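Local coordinates for N-acetylmuramoyl-l-alanine amidase (Bartonella henselae, PDB 3NE8), which probably cleaves, as a zinc-dependent hydrolase, the amide bond between N-acetylmuramic acid and L-alanine in peptidoglycan during cell wall remodelling in bacterial division, at residues S4-D10 against F73-I79; T32-A36 against R209-A213; H89-G93 against S195-D199; T95-D101 against P170-F176; T144-S148 against A181-V187. All blocks are in the same frame, centred on the assembly; numbering follows the deposited sequence. Where two conformers were deposited one is given.

Contact 1: S4-D10 against F73-I79. With ACT (acetate ion), chain E.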
# COMPACT_ATOMS: atom_id res chain seq x y z
N SER A 4 -16.10 -5.01 -10.36
CA SER A 4 -15.20 -4.77 -11.47
C SER A 4 -14.37 -3.52 -11.22
O SER A 4 -14.90 -2.42 -11.02
CB SER A 4 -15.97 -4.65 -12.79
OG SER A 4 -16.56 -5.89 -13.15
N PHE A 5 -13.06 -3.70 -11.22
CA PHE A 5 -12.12 -2.61 -11.00
C PHE A 5 -12.00 -1.80 -12.28
O PHE A 5 -11.88 -2.39 -13.36
CB PHE A 5 -10.76 -3.19 -10.62
CG PHE A 5 -9.81 -2.18 -10.03
CD1 PHE A 5 -10.02 -1.71 -8.75
CD2 PHE A 5 -8.71 -1.74 -10.74
CE1 PHE A 5 -9.15 -0.80 -8.19
CE2 PHE A 5 -7.83 -0.82 -10.17
CZ PHE A 5 -8.06 -0.36 -8.90
N ARG A 6 -12.03 -0.48 -12.19
CA ARG A 6 -12.13 0.37 -13.37
C ARG A 6 -10.81 1.08 -13.65
O ARG A 6 -10.31 1.83 -12.81
CB ARG A 6 -13.26 1.39 -13.17
CG ARG A 6 -14.60 0.75 -12.81
CD ARG A 6 -15.69 1.78 -12.52
NE ARG A 6 -16.03 2.55 -13.71
CZ ARG A 6 -16.78 2.09 -14.70
NH1 ARG A 6 -17.28 0.86 -14.65
NH2 ARG A 6 -17.03 2.86 -15.75
N VAL A 7 -10.25 0.85 -14.83
CA VAL A 7 -8.94 1.38 -15.18
C VAL A 7 -9.02 2.18 -16.47
O VAL A 7 -9.61 1.73 -17.45
CB VAL A 7 -7.94 0.23 -15.41
CG1 VAL A 7 -6.56 0.77 -15.77
CG2 VAL A 7 -7.85 -0.63 -14.17
N VAL A 8 -8.42 3.38 -16.47
CA VAL A 8 -8.31 4.17 -17.67
C VAL A 8 -6.85 4.26 -18.06
O VAL A 8 -5.99 4.58 -17.22
CB VAL A 8 -8.94 5.57 -17.49
CG1 VAL A 8 -8.60 6.47 -18.68
CG2 VAL A 8 -10.45 5.42 -17.33
N LEU A 9 -6.57 3.91 -19.32
CA LEU A 9 -5.24 3.98 -19.89
C LEU A 9 -5.17 5.17 -20.83
O LEU A 9 -6.06 5.38 -21.66
CB LEU A 9 -4.92 2.71 -20.68
CG LEU A 9 -5.10 1.40 -19.92
CD1 LEU A 9 -4.78 0.21 -20.80
CD2 LEU A 9 -4.26 1.37 -18.65
N ASP A 10 -4.09 5.94 -20.70
CA ASP A 10 -3.88 7.13 -21.50
C ASP A 10 -2.66 6.97 -22.39
O ASP A 10 -1.53 7.11 -21.93
CB ASP A 10 -3.68 8.34 -20.58
CG ASP A 10 -3.32 9.59 -21.34
OD1 ASP A 10 -4.04 9.89 -22.32
OD2 ASP A 10 -2.32 10.27 -20.99
N PHE A 73 -15.23 8.41 -16.21
CA PHE A 73 -15.35 6.96 -16.20
C PHE A 73 -15.46 6.41 -14.77
O PHE A 73 -15.62 5.20 -14.58
CB PHE A 73 -14.11 6.34 -16.88
CG PHE A 73 -14.27 4.89 -17.28
CD1 PHE A 73 -15.13 4.54 -18.31
CD2 PHE A 73 -13.52 3.90 -16.67
CE1 PHE A 73 -15.27 3.21 -18.69
CE2 PHE A 73 -13.65 2.57 -17.07
CZ PHE A 73 -14.53 2.23 -18.08
N ASP A 74 -15.34 7.27 -13.76
CA ASP A 74 -15.26 6.81 -12.38
C ASP A 74 -14.11 5.82 -12.22
O ASP A 74 -14.25 4.77 -11.59
CB ASP A 74 -16.59 6.21 -11.91
CG ASP A 74 -17.66 7.26 -11.68
OD1 ASP A 74 -17.30 8.44 -11.47
OD2 ASP A 74 -18.85 6.91 -11.71
N ALA A 75 -12.97 6.15 -12.80
CA ALA A 75 -11.80 5.27 -12.75
C ALA A 75 -11.32 5.05 -11.33
O ALA A 75 -11.33 5.98 -10.52
CB ALA A 75 -10.66 5.85 -13.58
N ASP A 76 -10.89 3.83 -11.05
CA ASP A 76 -10.17 3.50 -9.82
C ASP A 76 -8.66 3.67 -9.96
O ASP A 76 -7.94 3.66 -8.96
CB ASP A 76 -10.48 2.06 -9.42
CG ASP A 76 -11.95 1.84 -9.14
OD1 ASP A 76 -12.51 2.58 -8.30
OD2 ASP A 76 -12.54 0.92 -9.76
N LEU A 77 -8.18 3.81 -11.19
CA LEU A 77 -6.76 3.92 -11.48
C LEU A 77 -6.62 4.50 -12.88
O LEU A 77 -7.38 4.15 -13.78
CB LEU A 77 -6.10 2.54 -11.42
CG LEU A 77 -4.61 2.46 -11.77
CD1 LEU A 77 -3.74 3.29 -10.82
CD2 LEU A 77 -4.15 1.01 -11.77
N PHE A 78 -5.64 5.38 -13.05
CA PHE A 78 -5.33 6.05 -14.30
C PHE A 78 -3.84 5.87 -14.57
O PHE A 78 -3.00 6.15 -13.70
CB PHE A 78 -5.67 7.54 -14.18
CG PHE A 78 -5.30 8.36 -15.38
CD1 PHE A 78 -6.06 8.30 -16.54
CD2 PHE A 78 -4.19 9.20 -15.36
CE1 PHE A 78 -5.74 9.08 -17.66
CE2 PHE A 78 -3.85 9.96 -16.47
CZ PHE A 78 -4.64 9.91 -17.62
N ILE A 79 -3.51 5.38 -15.77
CA ILE A 79 -2.12 5.13 -16.15
C ILE A 79 -1.83 5.84 -17.47
O ILE A 79 -2.44 5.52 -18.49
CB ILE A 79 -1.85 3.62 -16.32
CG1 ILE A 79 -2.19 2.85 -15.04
CG2 ILE A 79 -0.40 3.40 -16.72
CD1 ILE A 79 -2.09 1.34 -15.18
C ACT E . -19.11 0.64 -17.68
O ACT E . -19.05 0.12 -16.55
OXT ACT E . -18.41 1.66 -17.88
CH3 ACT E . -19.99 0.08 -18.76
O HOH W 1 -14.77 -0.48 -8.96

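Contact 2: T32-A36 against R209-A213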
# COMPACT_ATOMS: atom_id res chain seq x y z
N THR A 32 2.83 4.28 -27.80
CA THR A 32 2.01 4.33 -26.59
C THR A 32 0.60 3.76 -26.85
O THR A 32 0.05 3.09 -25.97
CB THR A 32 1.89 5.76 -26.04
OG1 THR A 32 1.22 6.57 -27.02
CG2 THR A 32 3.26 6.34 -25.69
N LEU A 33 0.03 4.03 -28.02
CA LEU A 33 -1.28 3.47 -28.38
C LEU A 33 -1.18 1.94 -28.48
O LEU A 33 -2.05 1.23 -27.96
CB LEU A 33 -1.81 4.09 -29.67
CG LEU A 33 -3.18 3.63 -30.16
CD1 LEU A 33 -4.26 3.91 -29.12
CD2 LEU A 33 -3.53 4.30 -31.47
N ALA A 34 -0.12 1.44 -29.12
CA ALA A 34 0.05 -0.00 -29.25
C ALA A 34 0.21 -0.64 -27.88
O ALA A 34 -0.32 -1.72 -27.60
CB ALA A 34 1.25 -0.33 -30.14
N PHE A 35 0.99 0.00 -27.02
CA PHE A 35 1.18 -0.53 -25.67
C PHE A 35 -0.13 -0.52 -24.88
O PHE A 35 -0.45 -1.49 -24.18
CB PHE A 35 2.27 0.23 -24.92
CG PHE A 35 2.65 -0.43 -23.62
CD1 PHE A 35 3.62 -1.41 -23.60
CD2 PHE A 35 1.97 -0.13 -22.45
CE1 PHE A 35 3.96 -2.05 -22.42
CE2 PHE A 35 2.30 -0.78 -21.26
CZ PHE A 35 3.29 -1.74 -21.26
N ALA A 36 -0.87 0.58 -24.96
CA ALA A 36 -2.15 0.67 -24.27
C ALA A 36 -3.09 -0.44 -24.73
O ALA A 36 -3.79 -1.04 -23.91
CB ALA A 36 -2.79 2.04 -24.49
N ARG A 209 6.90 -5.86 -25.53
CA ARG A 209 5.85 -4.98 -25.04
C ARG A 209 4.74 -5.77 -24.34
O ARG A 209 4.23 -5.36 -23.29
CB ARG A 209 5.26 -4.11 -26.16
CG ARG A 209 6.22 -3.06 -26.71
CD ARG A 209 5.52 -1.95 -27.51
NE ARG A 209 4.58 -2.47 -28.52
CZ ARG A 209 4.86 -2.66 -29.81
NH1 ARG A 209 6.07 -2.37 -30.30
NH2 ARG A 209 3.94 -3.16 -30.62
N LYS A 210 4.36 -6.90 -24.92
CA LYS A 210 3.34 -7.77 -24.33
C LYS A 210 3.78 -8.28 -22.96
O LYS A 210 2.99 -8.33 -22.02
CB LYS A 210 3.04 -8.95 -25.27
CG LYS A 210 1.96 -9.88 -24.76
CD LYS A 210 1.72 -11.02 -25.74
CE LYS A 210 0.53 -11.87 -25.32
NZ LYS A 210 0.17 -12.85 -26.39
N GLN A 211 5.05 -8.67 -22.83
CA GLN A 211 5.56 -9.16 -21.55
C GLN A 211 5.50 -8.06 -20.49
O GLN A 211 5.14 -8.32 -19.33
CB GLN A 211 6.97 -9.70 -21.72
CG GLN A 211 6.99 -10.99 -22.54
CD GLN A 211 8.38 -11.42 -22.97
OE1 GLN A 211 9.37 -10.78 -22.63
NE2 GLN A 211 8.45 -12.50 -23.74
N MSE A 212 5.83 -6.83 -20.86
CA MSE A 212 5.74 -5.75 -19.90
C MSE A 212 4.30 -5.46 -19.55
O MSE A 212 3.97 -5.22 -18.38
CB MSE A 212 6.44 -4.48 -20.41
CG MSE A 212 6.40 -3.35 -19.40
SE MSE A 212 7.53 -1.84 -19.90
CE MSE A 212 7.02 -0.61 -18.50
N ALA A 213 3.42 -5.45 -20.55
CA ALA A 213 2.00 -5.24 -20.30
C ALA A 213 1.45 -6.31 -19.36
O ALA A 213 0.63 -6.01 -18.48
CB ALA A 213 1.23 -5.21 -21.62
O HOH W 2 2.14 -3.35 -27.65

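Contact 3: H89-G93 against S195-D199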
# COMPACT_ATOMS: atom_id res chain seq x y z
N HIS A 89 21.10 10.66 -23.03
CA HIS A 89 20.78 9.56 -23.94
C HIS A 89 21.19 8.18 -23.41
O HIS A 89 20.75 7.15 -23.91
CB HIS A 89 21.44 9.79 -25.30
CG HIS A 89 22.92 9.55 -25.31
ND1 HIS A 89 23.84 10.57 -25.19
CD2 HIS A 89 23.64 8.41 -25.42
CE1 HIS A 89 25.06 10.06 -25.22
NE2 HIS A 89 24.96 8.75 -25.36
N SER A 90 22.06 8.17 -22.40
CA SER A 90 22.55 6.91 -21.83
C SER A 90 21.55 6.32 -20.84
O SER A 90 21.67 5.15 -20.45
CB SER A 90 23.90 7.13 -21.15
OG SER A 90 23.80 8.10 -20.12
N LEU A 91 20.59 7.13 -20.42
CA LEU A 91 19.55 6.71 -19.49
C LEU A 91 18.53 5.82 -20.19
O LEU A 91 18.04 6.14 -21.28
CB LEU A 91 18.86 7.93 -18.88
CG LEU A 91 19.51 8.59 -17.67
CD1 LEU A 91 19.18 10.07 -17.60
CD2 LEU A 91 19.07 7.90 -16.40
N ARG A 92 18.21 4.70 -19.56
CA ARG A 92 17.27 3.77 -20.17
C ARG A 92 16.59 2.94 -19.09
O ARG A 92 17.07 2.86 -17.95
CB ARG A 92 17.97 2.86 -21.16
CG ARG A 92 19.07 2.01 -20.55
CD ARG A 92 19.64 1.03 -21.56
NE ARG A 92 18.64 0.06 -21.99
CZ ARG A 92 18.92 -1.18 -22.38
NH1 ARG A 92 20.18 -1.60 -22.41
NH2 ARG A 92 17.94 -1.99 -22.75
N GLY A 93 15.47 2.33 -19.46
CA GLY A 93 14.77 1.43 -18.57
C GLY A 93 13.40 1.93 -18.17
O GLY A 93 13.12 3.13 -18.16
N SER A 195 15.06 8.12 -26.61
CA SER A 195 16.37 8.77 -26.72
C SER A 195 17.51 7.77 -26.59
O SER A 195 18.66 8.09 -26.90
CB SER A 195 16.52 9.88 -25.68
OG SER A 195 15.95 9.51 -24.44
N ASN A 196 17.21 6.56 -26.13
CA ASN A 196 18.21 5.51 -25.97
C ASN A 196 18.02 4.41 -27.01
O ASN A 196 16.92 3.90 -27.18
CB ASN A 196 18.13 4.92 -24.57
CG ASN A 196 19.13 3.81 -24.36
OD1 ASN A 196 18.85 2.65 -24.64
ND2 ASN A 196 20.32 4.17 -23.88
N LYS A 197 19.10 4.06 -27.70
CA LYS A 197 19.02 3.15 -28.84
C LYS A 197 18.62 1.74 -28.45
O LYS A 197 17.93 1.05 -29.21
CB LYS A 197 20.36 3.10 -29.57
CG LYS A 197 20.79 4.43 -30.11
CD LYS A 197 20.03 4.75 -31.38
CE LYS A 197 20.30 6.17 -31.84
NZ LYS A 197 19.62 7.15 -30.95
N GLU A 198 19.05 1.29 -27.27
CA GLU A 198 18.70 -0.03 -26.79
C GLU A 198 17.22 -0.09 -26.40
O GLU A 198 16.52 -1.06 -26.73
CB GLU A 198 19.59 -0.45 -25.63
CG GLU A 198 21.04 -0.66 -26.03
CD GLU A 198 21.20 -1.71 -27.10
OE1 GLU A 198 20.48 -2.73 -27.06
OE2 GLU A 198 22.05 -1.52 -28.00
N ASP A 199 16.73 0.94 -25.71
CA ASP A 199 15.31 0.99 -25.41
C ASP A 199 14.47 1.01 -26.69
O ASP A 199 13.42 0.39 -26.75
CB ASP A 199 14.96 2.20 -24.53
CG ASP A 199 15.18 1.92 -23.05
OD1 ASP A 199 15.81 0.90 -22.70
OD2 ASP A 199 14.74 2.75 -22.22
O HOH W 3 17.71 8.42 -22.79
O HOH W 4 15.83 -1.12 -20.83

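Contact 4: T95-D101 against P170-F176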
# COMPACT_ATOMS: atom_id res chain seq x y z
N THR A 95 10.33 3.21 -16.07
CA THR A 95 10.25 4.15 -14.96
C THR A 95 8.79 4.41 -14.65
O THR A 95 7.95 4.43 -15.56
CB THR A 95 10.87 5.52 -15.33
OG1 THR A 95 12.09 5.33 -16.07
CG2 THR A 95 11.18 6.35 -14.10
N VAL A 96 8.48 4.62 -13.38
CA VAL A 96 7.14 5.04 -12.97
C VAL A 96 7.23 6.37 -12.24
O VAL A 96 8.03 6.53 -11.30
CB VAL A 96 6.44 4.01 -12.07
CG1 VAL A 96 4.99 4.43 -11.83
CG2 VAL A 96 6.50 2.62 -12.68
N TYR A 97 6.42 7.33 -12.68
CA TYR A 97 6.35 8.64 -12.06
C TYR A 97 5.01 8.86 -11.37
O TYR A 97 3.96 8.49 -11.89
CB TYR A 97 6.55 9.77 -13.08
CG TYR A 97 7.89 9.77 -13.76
CD1 TYR A 97 8.92 10.58 -13.29
CD2 TYR A 97 8.14 8.96 -14.85
CE1 TYR A 97 10.16 10.58 -13.91
CE2 TYR A 97 9.38 8.95 -15.47
CZ TYR A 97 10.39 9.76 -15.00
OH TYR A 97 11.64 9.75 -15.59
N THR A 98 5.06 9.47 -10.19
CA THR A 98 3.88 9.99 -9.52
C THR A 98 3.99 11.51 -9.44
O THR A 98 5.05 12.07 -9.74
CB THR A 98 3.73 9.39 -8.11
OG1 THR A 98 4.98 9.47 -7.41
CG2 THR A 98 3.32 7.94 -8.22
N ILE A 99 2.92 12.18 -9.04
CA ILE A 99 2.91 13.64 -9.04
C ILE A 99 3.55 14.20 -7.77
O ILE A 99 3.47 13.60 -6.69
CB ILE A 99 1.49 14.20 -9.20
CG1 ILE A 99 1.54 15.67 -9.63
CG2 ILE A 99 0.68 14.01 -7.92
CD1 ILE A 99 0.22 16.25 -10.08
N SER A 100 4.19 15.35 -7.91
CA SER A 100 4.77 16.07 -6.78
C SER A 100 5.05 17.48 -7.24
O SER A 100 5.38 17.71 -8.41
CB SER A 100 6.08 15.42 -6.35
OG SER A 100 6.66 16.14 -5.27
N ASP A 101 4.95 18.45 -6.33
CA ASP A 101 5.28 19.82 -6.66
C ASP A 101 6.79 19.95 -6.88
O ASP A 101 7.25 20.71 -7.73
CB ASP A 101 4.84 20.77 -5.54
CG ASP A 101 3.34 21.04 -5.56
OD1 ASP A 101 2.70 20.78 -6.61
OD2 ASP A 101 2.81 21.52 -4.54
N PRO A 170 13.80 3.75 -10.01
CA PRO A 170 12.72 3.64 -11.00
C PRO A 170 11.39 4.25 -10.57
O PRO A 170 10.50 4.36 -11.42
CB PRO A 170 12.58 2.12 -11.19
CG PRO A 170 12.97 1.56 -9.87
CD PRO A 170 14.09 2.45 -9.37
N HIS A 171 11.23 4.62 -9.30
CA HIS A 171 10.08 5.43 -8.91
C HIS A 171 10.52 6.87 -8.72
O HIS A 171 11.26 7.17 -7.79
CB HIS A 171 9.39 4.91 -7.65
CG HIS A 171 8.30 5.82 -7.17
ND1 HIS A 171 8.09 6.10 -5.83
CD2 HIS A 171 7.40 6.56 -7.85
CE1 HIS A 171 7.08 6.94 -5.72
NE2 HIS A 171 6.64 7.23 -6.94
N ARG A 172 10.08 7.74 -9.62
CA ARG A 172 10.42 9.16 -9.59
C ARG A 172 9.15 9.99 -9.52
O ARG A 172 8.04 9.46 -9.50
CB ARG A 172 11.28 9.53 -10.80
CG ARG A 172 12.57 8.72 -10.85
CD ARG A 172 13.51 9.15 -11.95
NE ARG A 172 14.69 8.29 -11.99
CZ ARG A 172 15.87 8.65 -12.47
NH1 ARG A 172 16.06 9.87 -12.95
NH2 ARG A 172 16.87 7.77 -12.45
N TYR A 173 9.30 11.31 -9.46
CA TYR A 173 8.13 12.17 -9.34
C TYR A 173 8.44 13.59 -9.77
O TYR A 173 9.58 14.06 -9.68
CB TYR A 173 7.53 12.13 -7.93
CG TYR A 173 8.55 12.21 -6.82
CD1 TYR A 173 9.00 13.43 -6.35
CD2 TYR A 173 9.04 11.05 -6.23
CE1 TYR A 173 9.94 13.50 -5.33
CE2 TYR A 173 9.98 11.11 -5.21
CZ TYR A 173 10.41 12.34 -4.77
OH TYR A 173 11.34 12.41 -3.75
N ALA A 174 7.42 14.26 -10.29
CA ALA A 174 7.52 15.64 -10.71
C ALA A 174 6.12 16.14 -10.99
O ALA A 174 5.15 15.39 -10.87
CB ALA A 174 8.41 15.78 -11.95
N ASP A 175 6.00 17.41 -11.37
CA ASP A 175 4.70 18.05 -11.49
C ASP A 175 4.07 17.82 -12.87
O ASP A 175 3.91 18.75 -13.67
CB ASP A 175 4.86 19.54 -11.20
CG ASP A 175 3.55 20.26 -11.04
OD1 ASP A 175 2.52 19.62 -10.74
OD2 ASP A 175 3.55 21.50 -11.20
N PHE A 176 3.72 16.57 -13.15
CA PHE A 176 3.08 16.19 -14.41
C PHE A 176 1.59 16.56 -14.39
O PHE A 176 0.83 16.05 -13.55
CB PHE A 176 3.20 14.69 -14.65
CG PHE A 176 4.59 14.22 -14.95
CD1 PHE A 176 5.08 14.26 -16.24
CD2 PHE A 176 5.40 13.72 -13.94
CE1 PHE A 176 6.37 13.81 -16.52
CE2 PHE A 176 6.68 13.27 -14.22
CZ PHE A 176 7.17 13.32 -15.50
O HOH W 5 1.72 18.87 -8.08

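Contact 5: T144-S148 against A181-V187. With GOL (glycerol), chain I.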
# COMPACT_ATOMS: atom_id res chain seq x y z
N THR A 144 -5.70 9.82 -2.36
CA THR A 144 -5.38 9.46 -3.73
C THR A 144 -3.89 9.26 -3.92
O THR A 144 -3.46 8.32 -4.58
CB THR A 144 -5.90 10.54 -4.69
OG1 THR A 144 -7.33 10.53 -4.63
CG2 THR A 144 -5.44 10.31 -6.13
N HIS A 145 -3.10 10.15 -3.33
CA HIS A 145 -1.66 10.06 -3.50
C HIS A 145 -1.09 8.79 -2.87
O HIS A 145 -0.20 8.15 -3.43
CB HIS A 145 -0.98 11.30 -2.93
CG HIS A 145 0.42 11.47 -3.40
ND1 HIS A 145 1.48 11.63 -2.54
CD2 HIS A 145 0.93 11.49 -4.65
CE1 HIS A 145 2.59 11.75 -3.25
NE2 HIS A 145 2.29 11.67 -4.53
N ALA A 146 -1.61 8.42 -1.71
CA ALA A 146 -1.19 7.17 -1.07
C ALA A 146 -1.41 5.99 -2.02
O ALA A 146 -0.56 5.12 -2.15
CB ALA A 146 -1.93 6.95 0.24
N PHE A 147 -2.54 5.99 -2.72
CA PHE A 147 -2.84 4.93 -3.68
C PHE A 147 -1.91 4.99 -4.89
O PHE A 147 -1.43 3.95 -5.34
CB PHE A 147 -4.30 4.98 -4.13
CG PHE A 147 -5.27 4.50 -3.10
CD1 PHE A 147 -5.06 3.29 -2.45
CD2 PHE A 147 -6.40 5.23 -2.78
CE1 PHE A 147 -5.96 2.83 -1.50
CE2 PHE A 147 -7.31 4.77 -1.84
CZ PHE A 147 -7.08 3.57 -1.19
N SER A 148 -1.64 6.19 -5.41
CA SER A 148 -0.73 6.32 -6.54
C SER A 148 0.65 5.76 -6.23
O SER A 148 1.25 5.04 -7.04
CB SER A 148 -0.59 7.79 -6.94
OG SER A 148 -1.85 8.34 -7.28
N ALA A 181 -5.45 14.45 -11.31
CA ALA A 181 -6.77 14.08 -10.79
C ALA A 181 -6.71 14.02 -9.26
O ALA A 181 -5.91 13.28 -8.70
CB ALA A 181 -7.22 12.73 -11.34
N PRO A 182 -7.57 14.79 -8.56
CA PRO A 182 -7.50 14.75 -7.09
C PRO A 182 -8.10 13.47 -6.52
O PRO A 182 -7.85 13.12 -5.36
CB PRO A 182 -8.35 15.95 -6.67
CG PRO A 182 -9.30 16.15 -7.81
CD PRO A 182 -8.49 15.83 -9.04
N ASP A 183 -8.89 12.78 -7.35
CA ASP A 183 -9.75 11.68 -6.91
C ASP A 183 -9.52 10.35 -7.63
O ASP A 183 -10.27 9.40 -7.43
CB ASP A 183 -11.23 12.09 -7.05
CG ASP A 183 -11.61 12.50 -8.48
OD1 ASP A 183 -12.82 12.42 -8.80
OD2 ASP A 183 -10.73 12.89 -9.27
N VAL A 184 -8.50 10.30 -8.48
CA VAL A 184 -8.17 9.06 -9.18
C VAL A 184 -6.67 8.79 -9.04
O VAL A 184 -5.86 9.60 -9.48
CB VAL A 184 -8.51 9.14 -10.69
CG1 VAL A 184 -8.18 7.82 -11.37
CG2 VAL A 184 -9.96 9.53 -10.92
N PRO A 185 -6.30 7.66 -8.41
CA PRO A 185 -4.88 7.33 -8.31
C PRO A 185 -4.28 7.31 -9.71
O PRO A 185 -4.89 6.71 -10.61
CB PRO A 185 -4.89 5.93 -7.69
CG PRO A 185 -6.16 5.91 -6.88
CD PRO A 185 -7.15 6.68 -7.73
N SER A 186 -3.12 7.94 -9.90
CA SER A 186 -2.57 8.18 -11.23
C SER A 186 -1.07 7.99 -11.25
O SER A 186 -0.36 8.49 -10.35
CB SER A 186 -2.87 9.62 -11.69
OG SER A 186 -4.27 9.86 -11.78
N VAL A 187 -0.57 7.29 -12.27
CA VAL A 187 0.86 7.19 -12.49
C VAL A 187 1.16 7.41 -13.97
O VAL A 187 0.30 7.20 -14.83
CB VAL A 187 1.45 5.82 -12.05
CG1 VAL A 187 1.19 5.56 -10.57
CG2 VAL A 187 0.93 4.68 -12.91
C1 GOL I . -11.00 9.35 -4.03
O1 GOL I . -12.03 10.01 -3.32
C2 GOL I . -9.96 8.84 -3.05
O2 GOL I . -9.00 9.84 -2.80
C3 GOL I . -9.28 7.59 -3.60
O3 GOL I . -8.89 7.80 -4.94

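Contact 1: S4-D10 against F73-I79
Two parallel strands of the central sheet meet here, and the turn before the second strand is tied to the first. F73 comes first. Its carbonyl O accepts from R6 NE at 2.8 Å and from R6 NH2 at 3.0 Å. The R6 guanidinium also lies over the F73 ring, with R6 CZ 4.1 Å from the ring centroid, a cation-pi contact. An acetate ion, probably from the crystallisation liquor, pairs with the outer edge of R6: NH1 is 2.7 Å from ACT O. D74 leaves the preceding helix with positive phi in a Schellman motif. The methyl of A75 packs on V8, CB to CG2 3.8 Å. D76 bonds to R6 with backbone and side chain: D76 N donates to R6 O (2.7 Å), and D76 OD2 accepts from R6 N (2.9 Å). Its CB sits over the face of the F5 ring. From L77 on, regular pairing takes over. L77 O accepts from V8 N (3.0 Å), I79 N donates to V8 O (3.0 Å), and I79 O accepts from D10 N (2.8 Å). V8 and F78 share one face of the sheet, L9 and I79 the other. Strand 49-53 pairs with the far edge of 5-11, and strand 186-190 lies beyond 77-82. Helix 206-227 covers the face of V7 and I79 through I220.

Contact 2: T32-A36 against R209-A213
F35 carries most of this contact, in which helices 28-45 and 206-227 pack together beside the sheet. Its chi1 is t (-171°), which sends the ring across to helix 206-227 although its CA-to-CB bond points sideways. The ring tip lands between three residues of that helix. F35 CE1 is 3.4 Å from R209 O, F35 CZ is 4.0 Å from M212 CG, and F35 CZ is 4.1 Å from A213 CB. F35 also touches I81 of strand 77-82. M212, modelled as selenomethionine, has an extended, all-t side chain. Its SE lies 5.3 Å from the F35 ring centroid, an oblique Met-aromatic contact. R209 takes m, t, m for chi1 to chi3 and curls back over A34, with NH2 3.9 Å from A34 CB. A water accepts from R209 NE at 2.7 Å and donates weakly to A34 O at 3.0 Å; R209 NH1 binds L203 O. The axes of the two short segments cross at -54°, 10.4 Å apart, a spacing that the ring bridges. Shape and aromatic packing, not direct hydrogen bonds, hold these segments together, and the polar link at the rim goes through water.

Contact 3: H89-G93 against S195-D199
R92, N196 and D199 hold most of the buried surface. R92 loses 79 Å² to the other segment. Its NE forms a salt bridge with D199 OD1 at 3.0 Å, and the face of its guanidinium lies on E198, with R92 CZ 3.4 Å from E198 CB. N196 does two jobs. Its ND2 donates to H89 O at 3.0 Å, tying the loop to the start of the helix. N196 also sits at the N-cap of helix 197-203, and its OD1 accepts a capping bond from D199 N at 2.9 Å. R92 CB also packs on N196 CG at 3.5 Å. D199 uses both carboxylate oxygens across the contact: OD1 takes the arginine, and OD2 accepts from G93 N at 2.9 Å. G93 has phi/psi of 115/154, where a CB would jam against the preceding carbonyl O. A water donates to L91 O at 2.8 Å and accepts from S195 OG at 2.6 Å; S195 OG also binds I86 N. The 89-93 loop follows strand 77-82 and leads into strand 94-99. The 195-199 segment follows strand 186-190 and opens helix 197-203. The contact thus joins two connections that leave neighbouring strands of the sheet, and D199 OD2 also binds Y193 N on the second of them.

Contact 4: T95-D101 against P170-F176
This is the parallel pairing of the edge strand 170-174 with strand 94-99, at one end of the mixed sheet. The backbone ladder is regular where V96-T98 meets P170-R172. V96 N donates to P170 O (2.8 Å), R172 N to V96 O (2.9 Å) and T98 N to R172 O (3.1 Å). Bonds from A174 N to T98 O (3.3 Å) and from S100 N to A174 O (3.1 Å) continue it. On the face with V96, T98 OG1 and H171 NE2 share a hydrogen bond of 2.8 Å; H171 ND1 also binds K229 of the second subunit. On the Y97 face, R172 CB packs at 3.5 Å from Y97 CE1. There the edge of F176 also meets the Y97 ring in an offset edge-to-face pair, centroids 5.2 Å apart. Past the strands, a water bridges the like-charged D101 OD1 and D175 OD1, while K180 forms a salt bridge with D175. Strand 186-190 flanks 94-99 on its other edge. Helix 106-116 covers Y97 and F176, and helix 135-161 covers V96 and H171.

Contact 5: T144-S148 against A181-V187
Side-chain hydroxyls of one helix turn supply the polar links. S186 N donates to S148 OG at 2.9 Å, so the helix serine meets the first residue of the strand. T144 OG1 lies 2.7 Å from P182 O. S186 OG, at the start of the strand, donates back to V184 O at 2.8 Å. The apolar contact is made by P185, whose ring packs against the helix with P185 CG 3.4 Å from F147 CB. Other van der Waals contacts set carbons against oxygens. P185 CA is 3.4 Å from S148 OG, T144 CG2 lies 3.5 Å from V184 O, and V187 CG1 touches S148 O at 3.6 Å. A glycerol, probably from the crystallisation liquor, adds a ligand contact: its O2 donates to T144 OG1 at 2.6 Å. Between subunits, H145 ND1 and A146 O bind M231 and Y226 of the second subunit. The arrangement seats helix 135-161 on the entry to strand 186-190. That strand runs between 77-82 and 94-99 in the sheet. Helix 206-227 lies alongside, with F223 and Y226 touching F147 and R227 making a cation-pi contact with its ring.

How the contacts relate
Contacts 1, 4 and 5 share one sheet. Strand 186-190, entered in contact 5, runs between the strands of contacts 1 and 4. F78 N lies 2.9 Å from P185 O and F78 O 3.0 Å from V187 N, while V96 CG1 packs 3.8 Å from V187 CB. Contact 2 touches contact 1 where L9 CD1 meets A36 O at 3.5 Å. Contact 3 is more peripheral, its centre about 29 Å from that of contact 1. The zinc is held by H13, E28, H82, D84 and E115. The side chains of D10 and F176 lie about 8 Å from the zinc, that of S195 about 11 Å and that of F35 about 12 Å. Contacts 4 and 5 both reach the second subunit.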